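Local atomic coordinates of NADP-dependent alcohol dehydrogenase (Entamoeba histolytica, PDB entry 2OUI), a protein that catalyses the NADP-dependent interconversion of alcohols with aldehydes or ketones, as a zinc-containing tetrameric enzyme of the medium-chain dehydrogenase family. Residues A[334-337]-A[343-346]; A[9-14]-A[51-56]; A[18-23]-A[121-126]. The protein carries 1 engineered substitution. All blocks are in the same frame, centred on the assembly; numbering follows the deposited sequence. Where two conformers were deposited one is given.

Interaction 1 (A[334-337]-A[343-346]); sequences LMLM and DLIK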
ATOM      1  N   LEU A 334      28.233   8.262  27.188  1.00 25.82           N
ATOM      2  CA  LEU A 334      27.091   9.168  26.980  1.00 27.53           C
ATOM      3  C   LEU A 334      27.571  10.613  26.837  1.00 26.45           C
ATOM      4  O   LEU A 334      27.044  11.365  26.020  1.00 27.69           O
ATOM      5  CB  LEU A 334      26.058   9.054  28.107  1.00 27.99           C
ATOM      6  CG  LEU A 334      24.821   9.962  28.022  1.00 26.55           C
ATOM      7  CD1 LEU A 334      24.004   9.758  26.734  1.00 21.33           C
ATOM      8  CD2 LEU A 334      23.946   9.774  29.270  1.00 28.62           C
ATOM      9  N   MET A 335      28.580  10.982  27.612  1.00 27.98           N
ATOM     10  CA  MET A 335      29.169  12.337  27.538  1.00 29.52           C
ATOM     11  C   MET A 335      29.761  12.688  26.170  1.00 32.18           C
ATOM     12  O   MET A 335      29.726  13.857  25.758  1.00 34.49           O
ATOM     13  CB  MET A 335      30.195  12.543  28.637  1.00 30.37           C
ATOM     14  CG  MET A 335      29.595  12.649  30.031  1.00 35.26           C
ATOM     15  SD  MET A 335      28.200  13.798  30.138  1.00 44.22           S
ATOM     16  CE  MET A 335      28.191  14.095  31.896  1.00 39.04           C
ATOM     17  N   LEU A 336      30.275  11.680  25.463  1.00 31.81           N
ATOM     18  CA  LEU A 336      30.714  11.833  24.070  1.00 29.62           C
ATOM     19  C   LEU A 336      29.578  12.236  23.152  1.00 29.48           C
ATOM     20  O   LEU A 336      29.783  13.036  22.245  1.00 30.02           O
ATOM     21  CB  LEU A 336      31.330  10.532  23.528  1.00 29.56           C
ATOM     22  CG  LEU A 336      32.774  10.145  23.879  1.00 31.35           C
ATOM     23  CD1 LEU A 336      33.085   8.765  23.291  1.00 28.51           C
ATOM     24  CD2 LEU A 336      33.741  11.180  23.348  1.00 28.18           C
ATOM     25  N   MET A 337      28.391  11.678  23.372  1.00 27.18           N
ATOM     26  CA  MET A 337      27.241  11.966  22.515  1.00 31.48           C
ATOM     27  C   MET A 337      26.774  13.401  22.692  1.00 32.20           C
ATOM     28  O   MET A 337      26.178  13.997  21.768  1.00 33.30           O
ATOM     29  CB  MET A 337      26.070  11.010  22.790  1.00 32.21           C
ATOM     30  CG  MET A 337      26.392   9.544  22.583  1.00 32.59           C
ATOM     31  SD  MET A 337      27.059   9.165  20.951  1.00 34.21           S
ATOM     32  CE  MET A 337      25.592   8.950  19.963  1.00 29.59           C
ATOM     33  N   ASP A 343      35.877  12.950  15.794  1.00 32.88           N
ATOM     34  CA  ASP A 343      36.181  11.532  15.823  1.00 35.80           C
ATOM     35  C   ASP A 343      34.949  10.605  15.907  1.00 34.78           C
ATOM     36  O   ASP A 343      35.043   9.413  15.601  1.00 33.23           O
ATOM     37  CB  ASP A 343      37.000  11.341  17.122  1.00 36.84           C
ATOM     38  CG  ASP A 343      37.985  10.185  17.057  1.00 49.47           C
ATOM     39  OD1 ASP A 343      37.632   9.092  16.547  1.00 61.50           O
ATOM     40  OD2 ASP A 343      39.122  10.366  17.552  1.00 54.00           O
ATOM     41  N   LEU A 344      33.806  11.160  16.314  1.00 31.65           N
ATOM     42  CA  LEU A 344      32.690  10.362  16.818  1.00 30.01           C
ATOM     43  C   LEU A 344      31.671   9.966  15.759  1.00 29.95           C
ATOM     44  O   LEU A 344      31.260  10.786  14.943  1.00 28.15           O
ATOM     45  CB  LEU A 344      31.965  11.119  17.947  1.00 30.08           C
ATOM     46  CG  LEU A 344      30.675  10.487  18.519  1.00 29.19           C
ATOM     47  CD1 LEU A 344      31.046   9.376  19.457  1.00 31.16           C
ATOM     48  CD2 LEU A 344      29.817  11.498  19.249  1.00 33.95           C
ATOM     49  N   ILE A 345      31.286   8.689  15.793  1.00 27.59           N
ATOM     50  CA  ILE A 345      30.017   8.231  15.222  1.00 26.59           C
ATOM     51  C   ILE A 345      29.262   7.558  16.383  1.00 27.45           C
ATOM     52  O   ILE A 345      28.327   8.129  16.927  1.00 26.31           O
ATOM     53  CB  ILE A 345      30.201   7.279  13.997  1.00 24.93           C
ATOM     54  CG1 ILE A 345      30.977   8.010  12.881  1.00 27.81           C
ATOM     55  CG2 ILE A 345      28.824   6.755  13.514  1.00 26.10           C
ATOM     56  CD1 ILE A 345      31.348   7.139  11.682  1.00 25.32           C
ATOM     57  N   LYS A 346      29.724   6.389  16.827  1.00 25.58           N
ATOM     58  CA  LYS A 346      29.008   5.678  17.886  1.00 25.28           C
ATOM     59  C   LYS A 346      30.001   4.975  18.825  1.00 25.25           C
ATOM     60  O   LYS A 346      30.873   4.261  18.359  1.00 25.91           O
ATOM     61  CB  LYS A 346      28.064   4.672  17.216  1.00 29.28           C
ATOM     62  CG  LYS A 346      26.983   4.123  18.072  1.00 33.07           C
ATOM     63  CD  LYS A 346      25.857   5.104  18.294  1.00 34.03           C
ATOM     64  CE  LYS A 346      24.792   4.379  19.090  1.00 27.43           C
ATOM     65  NZ  LYS A 346      23.614   5.238  19.394  1.00 24.94           N
TER
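Leu344 and Met337 form the apolar part of this contact, between helix 329-339 and the chain that returns from it into strand 346-350. The Leu344 side chain is aimed at the helix, its CG anti to the backbone N (chi1 175°), and CD2 stands 4.0 Å from Met337 SD where the two side chains cross at about a right angle. The other Leu344 methyl, CD1, lies 4.2 Å from CB of Leu336, whose own side chain packs beyond on His322 and Phe324 of strand 320-325. Met337 is bent at both chi2 and chi3, which curls its thioether toward the returning chain and sets CE 4.2 Å from CD of Lys346, whose chain is bent at chi2 and straight beyond it.

Two backbone oxygens are also approached, one closely and one loosely. Leu344 CD2 comes to 3.4 Å from the carbonyl O of Leu336, and Met337 CE rests 4.2 Å from Ile345 O.

Several polar groups find partners in other parts of the chain. Lys346 makes a salt bridge to Glu60 and a hydrogen bond to Pro36 O, while Leu344 O accepts from Arg200 and Ile345 N is bonded to Thr321 OG1. Lys346 also lies near the zinc bound by Cys37, His59 and Asp150, about 6 Å away at nearest atoms. The chemistry is thus divided: methyls, a thioether and a lysine methylene pack helix against the returning chain without a hydrogen bond between them, and the buried ammonium is carried past that apolar patch to partners beside the metal site.

Interaction 2 (A[9-14]-A[51-56]); sequences IGRIGW and DRHDMI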
ATOM      1  N   ILE A   9      16.221  17.396  34.747  1.00 31.19           N
ATOM      2  CA  ILE A   9      16.680  18.067  33.533  1.00 32.66           C
ATOM      3  C   ILE A   9      18.087  18.609  33.785  1.00 30.93           C
ATOM      4  O   ILE A   9      18.325  19.296  34.779  1.00 29.71           O
ATOM      5  CB  ILE A   9      15.685  19.155  33.043  1.00 33.75           C
ATOM      6  CG1 ILE A   9      14.430  18.467  32.487  1.00 31.43           C
ATOM      7  CG2 ILE A   9      16.334  20.064  31.976  1.00 33.72           C
ATOM      8  CD1 ILE A   9      13.308  19.416  32.062  1.00 36.11           C
ATOM      9  N   GLY A  10      19.022  18.226  32.912  1.00 29.73           N
ATOM     10  CA  GLY A  10      20.413  18.674  33.008  1.00 28.14           C
ATOM     11  C   GLY A  10      21.331  17.973  34.007  1.00 26.84           C
ATOM     12  O   GLY A  10      22.451  18.437  34.221  1.00 27.50           O
ATOM     13  N   ARG A  11      20.885  16.871  34.617  1.00 25.56           N
ATOM     14  CA  ARG A  11      21.663  16.197  35.681  1.00 26.00           C
ATOM     15  C   ARG A  11      21.644  14.677  35.527  1.00 25.80           C
ATOM     16  O   ARG A  11      20.577  14.071  35.416  1.00 26.59           O
ATOM     17  CB  ARG A  11      21.126  16.540  37.085  1.00 27.65           C
ATOM     18  CG  ARG A  11      21.670  17.791  37.729  1.00 30.58           C
ATOM     19  CD  ARG A  11      21.224  17.944  39.201  1.00 29.94           C
ATOM     20  NE  ARG A  11      19.814  17.590  39.400  1.00 33.85           N
ATOM     21  CZ  ARG A  11      19.377  16.625  40.213  1.00 35.37           C
ATOM     22  NH1 ARG A  11      20.227  15.896  40.930  1.00 28.15           N
ATOM     23  NH2 ARG A  11      18.073  16.398  40.318  1.00 34.44           N
ATOM     24  N   ILE A  12      22.821  14.056  35.525  1.00 24.11           N
ATOM     25  CA  ILE A  12      22.902  12.593  35.493  1.00 21.75           C
ATOM     26  C   ILE A  12      23.832  12.106  36.579  1.00 21.34           C
ATOM     27  O   ILE A  12      24.722  12.833  37.012  1.00 21.18           O
ATOM     28  CB  ILE A  12      23.366  12.012  34.113  1.00 20.71           C
ATOM     29  CG1 ILE A  12      24.862  12.288  33.839  1.00 21.93           C
ATOM     30  CG2 ILE A  12      22.477  12.494  32.976  1.00 19.63           C
ATOM     31  CD1 ILE A  12      25.314  11.691  32.462  1.00 24.23           C
ATOM     32  N   GLY A  13      23.616  10.874  37.030  1.00 19.79           N
ATOM     33  CA  GLY A  13      24.487  10.269  38.020  1.00 20.46           C
ATOM     34  C   GLY A  13      24.067   8.838  38.320  1.00 18.96           C
ATOM     35  O   GLY A  13      22.977   8.402  37.949  1.00 19.71           O
ATOM     36  N   TRP A  14      24.950   8.106  38.987  1.00 19.09           N
ATOM     37  CA  TRP A  14      24.675   6.726  39.369  1.00 20.55           C
ATOM     38  C   TRP A  14      23.761   6.674  40.590  1.00 20.70           C
ATOM     39  O   TRP A  14      23.993   7.372  41.577  1.00 20.49           O
ATOM     40  CB  TRP A  14      25.994   5.983  39.646  1.00 19.89           C
ATOM     41  CG  TRP A  14      26.793   5.866  38.393  1.00 24.06           C
ATOM     42  CD1 TRP A  14      27.712   6.760  37.917  1.00 24.56           C
ATOM     43  CD2 TRP A  14      26.690   4.825  37.400  1.00 23.59           C
ATOM     44  NE1 TRP A  14      28.210   6.325  36.702  1.00 19.55           N
ATOM     45  CE2 TRP A  14      27.605   5.149  36.358  1.00 21.34           C
ATOM     46  CE3 TRP A  14      25.943   3.631  37.308  1.00 22.78           C
ATOM     47  CZ2 TRP A  14      27.778   4.336  35.214  1.00 21.89           C
ATOM     48  CZ3 TRP A  14      26.114   2.807  36.161  1.00 24.29           C
ATOM     49  CH2 TRP A  14      27.036   3.171  35.140  1.00 23.30           C
ATOM     50  N   ASP A  51      10.314  16.531  32.195  1.00 33.67           N
ATOM     51  CA  ASP A  51      11.210  16.237  33.309  1.00 36.63           C
ATOM     52  C   ASP A  51      11.053  14.779  33.740  1.00 38.06           C
ATOM     53  O   ASP A  51      10.006  14.152  33.521  1.00 37.46           O
ATOM     54  CB  ASP A  51      10.927  17.190  34.486  1.00 37.03           C
ATOM     55  CG  ASP A  51      12.037  17.187  35.566  1.00 41.20           C
ATOM     56  OD1 ASP A  51      13.073  16.511  35.413  1.00 43.43           O
ATOM     57  OD2 ASP A  51      11.870  17.877  36.590  1.00 44.98           O
ATOM     58  N   ARG A  52      12.121  14.238  34.318  1.00 37.96           N
ATOM     59  CA  ARG A  52      12.114  12.905  34.908  1.00 38.49           C
ATOM     60  C   ARG A  52      12.931  12.962  36.174  1.00 39.98           C
ATOM     61  O   ARG A  52      13.779  13.839  36.354  1.00 39.53           O
ATOM     62  CB  ARG A  52      12.748  11.871  33.976  1.00 37.99           C
ATOM     63  CG  ARG A  52      12.162  11.811  32.585  1.00 35.02           C
ATOM     64  CD  ARG A  52      10.915  10.937  32.560  1.00 32.22           C
ATOM     65  NE  ARG A  52      10.513  10.659  31.189  1.00 35.38           N
ATOM     66  CZ  ARG A  52       9.778  11.479  30.447  1.00 39.38           C
ATOM     67  NH1 ARG A  52       9.361  12.640  30.951  1.00 39.97           N
ATOM     68  NH2 ARG A  52       9.473  11.146  29.201  1.00 39.65           N
ATOM     69  N   HIS A  53      12.647  12.044  37.077  1.00 40.14           N
ATOM     70  CA  HIS A  53      13.518  11.842  38.214  0.50 39.38           C
ATOM     71  C   HIS A  53      13.770  10.349  38.357  1.00 37.20           C
ATOM     72  O   HIS A  53      12.856   9.523  38.134  1.00 38.88           O
ATOM     73  CB  HIS A  53      12.947  12.481  39.488  0.50 41.50           C
ATOM     74  CG  HIS A  53      13.315  13.928  39.660  0.50 43.30           C
ATOM     75  ND1 HIS A  53      13.106  14.876  38.680  0.50 40.49           N
ATOM     76  CD2 HIS A  53      13.867  14.587  40.709  0.50 44.17           C
ATOM     77  CE1 HIS A  53      13.524  16.053  39.112  0.50 46.55           C
ATOM     78  NE2 HIS A  53      13.988  15.906  40.341  0.50 44.42           N
ATOM     79  N   ASP A  54      15.033  10.037  38.628  1.00 32.14           N
ATOM     80  CA  ASP A  54      15.557   8.692  38.852  0.50 28.92           C
ATOM     81  C   ASP A  54      15.323   7.666  37.739  1.00 26.52           C
ATOM     82  O   ASP A  54      15.278   6.473  37.987  1.00 24.72           O
ATOM     83  CB  ASP A  54      15.129   8.197  40.235  0.50 29.24           C
ATOM     84  CG  ASP A  54      15.504   9.186  41.340  0.50 33.86           C
ATOM     85  OD1 ASP A  54      16.357  10.072  41.073  0.50 33.81           O
ATOM     86  OD2 ASP A  54      14.950   9.089  42.461  0.50 29.38           O
ATOM     87  N   MET A  55      15.238   8.145  36.501  1.00 24.81           N
ATOM     88  CA  MET A  55      15.069   7.245  35.348  1.00 23.24           C
ATOM     89  C   MET A  55      16.410   6.762  34.805  1.00 23.72           C
ATOM     90  O   MET A  55      17.218   7.559  34.304  1.00 22.57           O
ATOM     91  CB  MET A  55      14.283   7.905  34.214  1.00 25.15           C
ATOM     92  CG  MET A  55      14.108   6.980  33.024  1.00 20.53           C
ATOM     93  SD  MET A  55      13.171   7.741  31.710  1.00 27.02           S
ATOM     94  CE  MET A  55      14.417   8.898  31.116  1.00 25.19           C
ATOM     95  N   ILE A  56      16.626   5.451  34.858  1.00 22.35           N
ATOM     96  CA  ILE A  56      17.836   4.860  34.281  1.00 23.25           C
ATOM     97  C   ILE A  56      17.873   5.057  32.762  1.00 22.82           C
ATOM     98  O   ILE A  56      16.844   4.940  32.099  1.00 22.95           O
ATOM     99  CB  ILE A  56      17.986   3.385  34.662  1.00 23.06           C
ATOM    100  CG1 ILE A  56      18.203   3.312  36.186  1.00 25.91           C
ATOM    101  CG2 ILE A  56      19.141   2.760  33.868  1.00 24.63           C
ATOM    102  CD1 ILE A  56      18.222   1.921  36.769  1.00 32.83           C
TER
HETATM  103  O   HOH W   1      14.533  19.139  37.016  1.00 46.39           O
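Ile9 and Asp51 meet because each turns its side chain across the gap: CG1 of Ile9 lies beside its backbone N (chi1 -71°), while CG of Asp51 is anti to its own (chi1 -166°). The contact lies at the surface, beside a three-stranded antiparallel sheet in which strands 11-16 and 55-56 flank strand 2-8. Ile9 and Gly10 form the turn of the hairpin from 2-8 into 11-16, and Asp54 and Met55 face Met6 as a G1 beta bulge.

Across the gap, Ile9 N gives a weak, bent hydrogen bond to Asp51 OD1, 3.3 Å long with an N-H...O angle of 135°. The isoleucine's CD1 packs over the root of the aspartate, 4.0 Å from its CA. OD1 also takes a weak bond from Arg52 N at 2.7 Å, so one carboxylate oxygen receives backbone N-H groups from both segments. Arg52 folds back to donate from NH1 to Asp51 O, 3.1 Å away; the donor is in the guanidinium plane but well above the carbonyl plane. The same guanidinium reaches Ile49 O through NH1 and Asn114 O through NE, tying the 51-56 loop to neighbouring loops.

Arg11 and His53 add a looser approach, the arginine NH2 near the histidine NE2 without a hydrogen bond; it is doubtful in detail, since His53 was deposited in two conformers. Both bonds to the Ile9 N-H are weak. The second acceptor is water 1, which lies 3.3 Å from Ile9 N and donates to Asp51 OD2 at 3.0 Å, bridging the hairpin turn to the other carboxylate oxygen.

Interaction 3 (A[18-23]-A[121-126]); sequences KIPECG and SEVFHV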
ATOM      1  N   LYS A  18      16.035  -1.109  43.074  1.00 24.78           N
ATOM      2  CA  LYS A  18      15.787  -2.512  43.350  1.00 27.26           C
ATOM      3  C   LYS A  18      15.813  -3.281  42.026  1.00 28.17           C
ATOM      4  O   LYS A  18      15.466  -2.743  40.962  1.00 27.46           O
ATOM      5  CB  LYS A  18      14.459  -2.711  44.092  1.00 27.65           C
ATOM      6  CG  LYS A  18      13.213  -2.596  43.238  1.00 35.12           C
ATOM      7  CD  LYS A  18      12.025  -3.281  43.936  1.00 42.62           C
ATOM      8  CE  LYS A  18      10.919  -3.610  42.943  1.00 46.39           C
ATOM      9  NZ  LYS A  18       9.675  -4.056  43.638  1.00 50.49           N
ATOM     10  N   ILE A  19      16.249  -4.533  42.098  1.00 30.53           N
ATOM     11  CA  ILE A  19      16.149  -5.413  40.940  1.00 30.43           C
ATOM     12  C   ILE A  19      14.665  -5.502  40.561  1.00 28.74           C
ATOM     13  O   ILE A  19      13.815  -5.729  41.416  1.00 28.49           O
ATOM     14  CB  ILE A  19      16.789  -6.788  41.237  1.00 31.61           C
ATOM     15  CG1 ILE A  19      18.319  -6.642  41.237  1.00 32.77           C
ATOM     16  CG2 ILE A  19      16.362  -7.838  40.193  1.00 32.57           C
ATOM     17  CD1 ILE A  19      19.055  -7.675  42.037  1.00 38.85           C
ATOM     18  N   PRO A  20      14.343  -5.290  39.280  1.00 29.09           N
ATOM     19  CA  PRO A  20      12.938  -5.230  38.888  1.00 29.00           C
ATOM     20  C   PRO A  20      12.215  -6.567  39.064  1.00 29.72           C
ATOM     21  O   PRO A  20      12.837  -7.624  38.943  1.00 29.48           O
ATOM     22  CB  PRO A  20      13.010  -4.884  37.408  1.00 27.92           C
ATOM     23  CG  PRO A  20      14.361  -4.333  37.197  1.00 28.44           C
ATOM     24  CD  PRO A  20      15.233  -5.089  38.127  1.00 29.50           C
ATOM     25  N   GLU A  21      10.923  -6.497  39.373  1.00 31.92           N
ATOM     26  CA  GLU A  21      10.074  -7.676  39.514  1.00 33.28           C
ATOM     27  C   GLU A  21       9.908  -8.304  38.141  1.00 30.33           C
ATOM     28  O   GLU A  21       9.765  -7.597  37.148  1.00 28.10           O
ATOM     29  CB  GLU A  21       8.699  -7.287  40.063  1.00 35.24           C
ATOM     30  CG  GLU A  21       8.737  -6.528  41.390  1.00 45.99           C
ATOM     31  CD  GLU A  21       8.976  -7.440  42.597  1.00 55.95           C
ATOM     32  OE1 GLU A  21       8.284  -8.486  42.691  1.00 56.82           O
ATOM     33  OE2 GLU A  21       9.837  -7.101  43.452  1.00 58.31           O
ATOM     34  N   CYS A  22       9.933  -9.629  38.102  1.00 29.15           N
ATOM     35  CA  CYS A  22       9.822 -10.372  36.868  1.00 27.30           C
ATOM     36  C   CYS A  22       8.480 -11.114  36.870  1.00 26.67           C
ATOM     37  O   CYS A  22       8.277 -12.069  37.621  1.00 28.09           O
ATOM     38  CB  CYS A  22      11.003 -11.338  36.735  1.00 27.53           C
ATOM     39  SG  CYS A  22      11.084 -12.112  35.126  1.00 28.70           S
ATOM     40  N   GLY A  23       7.557 -10.608  36.072  1.00 25.05           N
ATOM     41  CA  GLY A  23       6.233 -11.210  35.919  1.00 26.19           C
ATOM     42  C   GLY A  23       6.265 -12.366  34.940  1.00 25.22           C
ATOM     43  O   GLY A  23       7.283 -12.627  34.335  1.00 25.01           O
ATOM     44  N   SER A 121      22.150  -0.390  33.433  1.00 22.69           N
ATOM     45  CA  SER A 121      22.187  -0.855  34.819  1.00 20.58           C
ATOM     46  C   SER A 121      22.615  -2.305  34.839  1.00 22.32           C
ATOM     47  O   SER A 121      22.700  -2.966  33.798  1.00 20.65           O
ATOM     48  CB  SER A 121      20.819  -0.665  35.509  1.00 21.45           C
ATOM     49  OG  SER A 121      19.761  -1.316  34.805  1.00 21.82           O
ATOM     50  N   GLU A 122      22.914  -2.800  36.029  1.00 19.98           N
ATOM     51  CA  GLU A 122      23.408  -4.165  36.167  1.00 20.67           C
ATOM     52  C   GLU A 122      22.431  -5.237  35.704  1.00 20.26           C
ATOM     53  O   GLU A 122      22.857  -6.323  35.275  1.00 21.87           O
ATOM     54  CB  GLU A 122      23.784  -4.415  37.626  1.00 21.06           C
ATOM     55  CG  GLU A 122      24.893  -3.493  38.135  1.00 20.16           C
ATOM     56  CD  GLU A 122      25.263  -3.836  39.549  1.00 30.89           C
ATOM     57  OE1 GLU A 122      24.760  -3.170  40.477  1.00 25.27           O
ATOM     58  OE2 GLU A 122      26.029  -4.800  39.712  1.00 26.36           O
ATOM     59  N   VAL A 123      21.134  -4.965  35.851  1.00 19.79           N
ATOM     60  CA  VAL A 123      20.066  -5.837  35.373  1.00 20.28           C
ATOM     61  C   VAL A 123      18.975  -4.893  34.899  1.00 21.52           C
ATOM     62  O   VAL A 123      18.741  -3.860  35.521  1.00 23.27           O
ATOM     63  CB  VAL A 123      19.491  -6.725  36.532  1.00 22.21           C
ATOM     64  CG1 VAL A 123      18.285  -7.542  36.066  1.00 21.42           C
ATOM     65  CG2 VAL A 123      20.551  -7.654  37.112  1.00 22.68           C
ATOM     66  N   PHE A 124      18.321  -5.233  33.798  1.00 19.60           N
ATOM     67  CA  PHE A 124      17.138  -4.481  33.386  1.00 20.64           C
ATOM     68  C   PHE A 124      15.989  -5.411  33.012  1.00 22.58           C
ATOM     69  O   PHE A 124      16.173  -6.634  32.919  1.00 21.36           O
ATOM     70  CB  PHE A 124      17.468  -3.475  32.271  1.00 22.65           C
ATOM     71  CG  PHE A 124      18.073  -4.095  31.049  1.00 21.33           C
ATOM     72  CD1 PHE A 124      17.261  -4.625  30.044  1.00 21.04           C
ATOM     73  CD2 PHE A 124      19.458  -4.142  30.893  1.00 20.79           C
ATOM     74  CE1 PHE A 124      17.824  -5.206  28.902  1.00 18.26           C
ATOM     75  CE2 PHE A 124      20.028  -4.713  29.757  1.00 22.13           C
ATOM     76  CZ  PHE A 124      19.211  -5.234  28.760  1.00 18.68           C
ATOM     77  N   HIS A 125      14.810  -4.820  32.806  1.00 22.24           N
ATOM     78  CA  HIS A 125      13.586  -5.563  32.691  1.00 20.56           C
ATOM     79  C   HIS A 125      13.067  -5.449  31.257  1.00 22.28           C
ATOM     80  O   HIS A 125      13.006  -4.345  30.686  1.00 23.67           O
ATOM     81  CB  HIS A 125      12.560  -5.008  33.680  1.00 21.02           C
ATOM     82  CG  HIS A 125      11.198  -5.635  33.577  1.00 20.02           C
ATOM     83  ND1 HIS A 125      10.283  -5.275  32.605  1.00 22.58           N
ATOM     84  CD2 HIS A 125      10.586  -6.561  34.348  1.00 20.25           C
ATOM     85  CE1 HIS A 125       9.176  -5.978  32.766  1.00 22.38           C
ATOM     86  NE2 HIS A 125       9.333  -6.765  33.821  1.00 23.29           N
ATOM     87  N   VAL A 126      12.643  -6.580  30.701  1.00 21.11           N
ATOM     88  CA  VAL A 126      12.035  -6.603  29.375  1.00 21.42           C
ATOM     89  C   VAL A 126      10.609  -7.160  29.470  1.00 22.49           C
ATOM     90  O   VAL A 126      10.405  -8.294  29.930  1.00 21.11           O
ATOM     91  CB  VAL A 126      12.851  -7.472  28.384  1.00 19.53           C
ATOM     92  CG1 VAL A 126      12.207  -7.451  26.978  1.00 23.00           C
ATOM     93  CG2 VAL A 126      14.303  -7.010  28.347  1.00 20.32           C
TER
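Pro20 lays one side of its ring against the base of the His125 side chain, with Pro20 CB 3.8 Å and CG 4.0 Å from His125 CB. The two side chains run past each other in opposite directions, and the CD corner of the proline meets Val123 CG1 at 4.4 Å. Val123 packs onward against Leu28 and Val66, so the loop 18-23 lies over a margin of the GroES-like beta domain, where strand 124-126 pairs with strand 27-34.

With chi1 at 175°, the imidazole of His125 extends away from its own backbone N, toward Glu21. There CD2 approaches Glu21 O at 3.1 Å; the oxygen lies at the ring edge, near its plane, a C-H...O contact. The ring's orientation is set from outside the two segments: NE2 is hydrogen-bonded to Asp26 OD2, which also accepts from Gly23 N, and ND1 to Lys116 NZ.

Within the loop, Lys18 NZ forms a salt bridge to Glu21 OE2 at 3.1 Å, arriving from above the carboxylate plane. In the turn leading into strand 124-126, Ser121 OG donates to Val123 O over 2.8 Å. Since no hydrogen bond links the segments directly, the join rests on proline packing and one carbonyl-to-imidazole edge contact, with Asp26 as a shared polar partner; a lysine at ND1 and a carboxylate at NE2 would be consistent with a proton on NE2.

Overall arrangement
The contacts lie in the catalytic part of the subunit, interactions 2 and 3 at its surface and interaction 1 buried near the zinc. Interactions 2 and 3 interlock along the chain, their segments alternating, with centres 18 Å apart; they touch where Ile56 packs on Ser121, so strand 55-56 meets the approach to strand 124-126. Interaction 1 comes last, after both have closed. Its centre is 19 Å from that of interaction 2, which it meets through Ile12 against Leu334 and Met335, bringing strand 11-16 onto helix 329-339. Interactions 1 and 3 remain about 11 Å apart at nearest atoms. Carboxy-terminal elements thus complete a domain begun at the amino terminus.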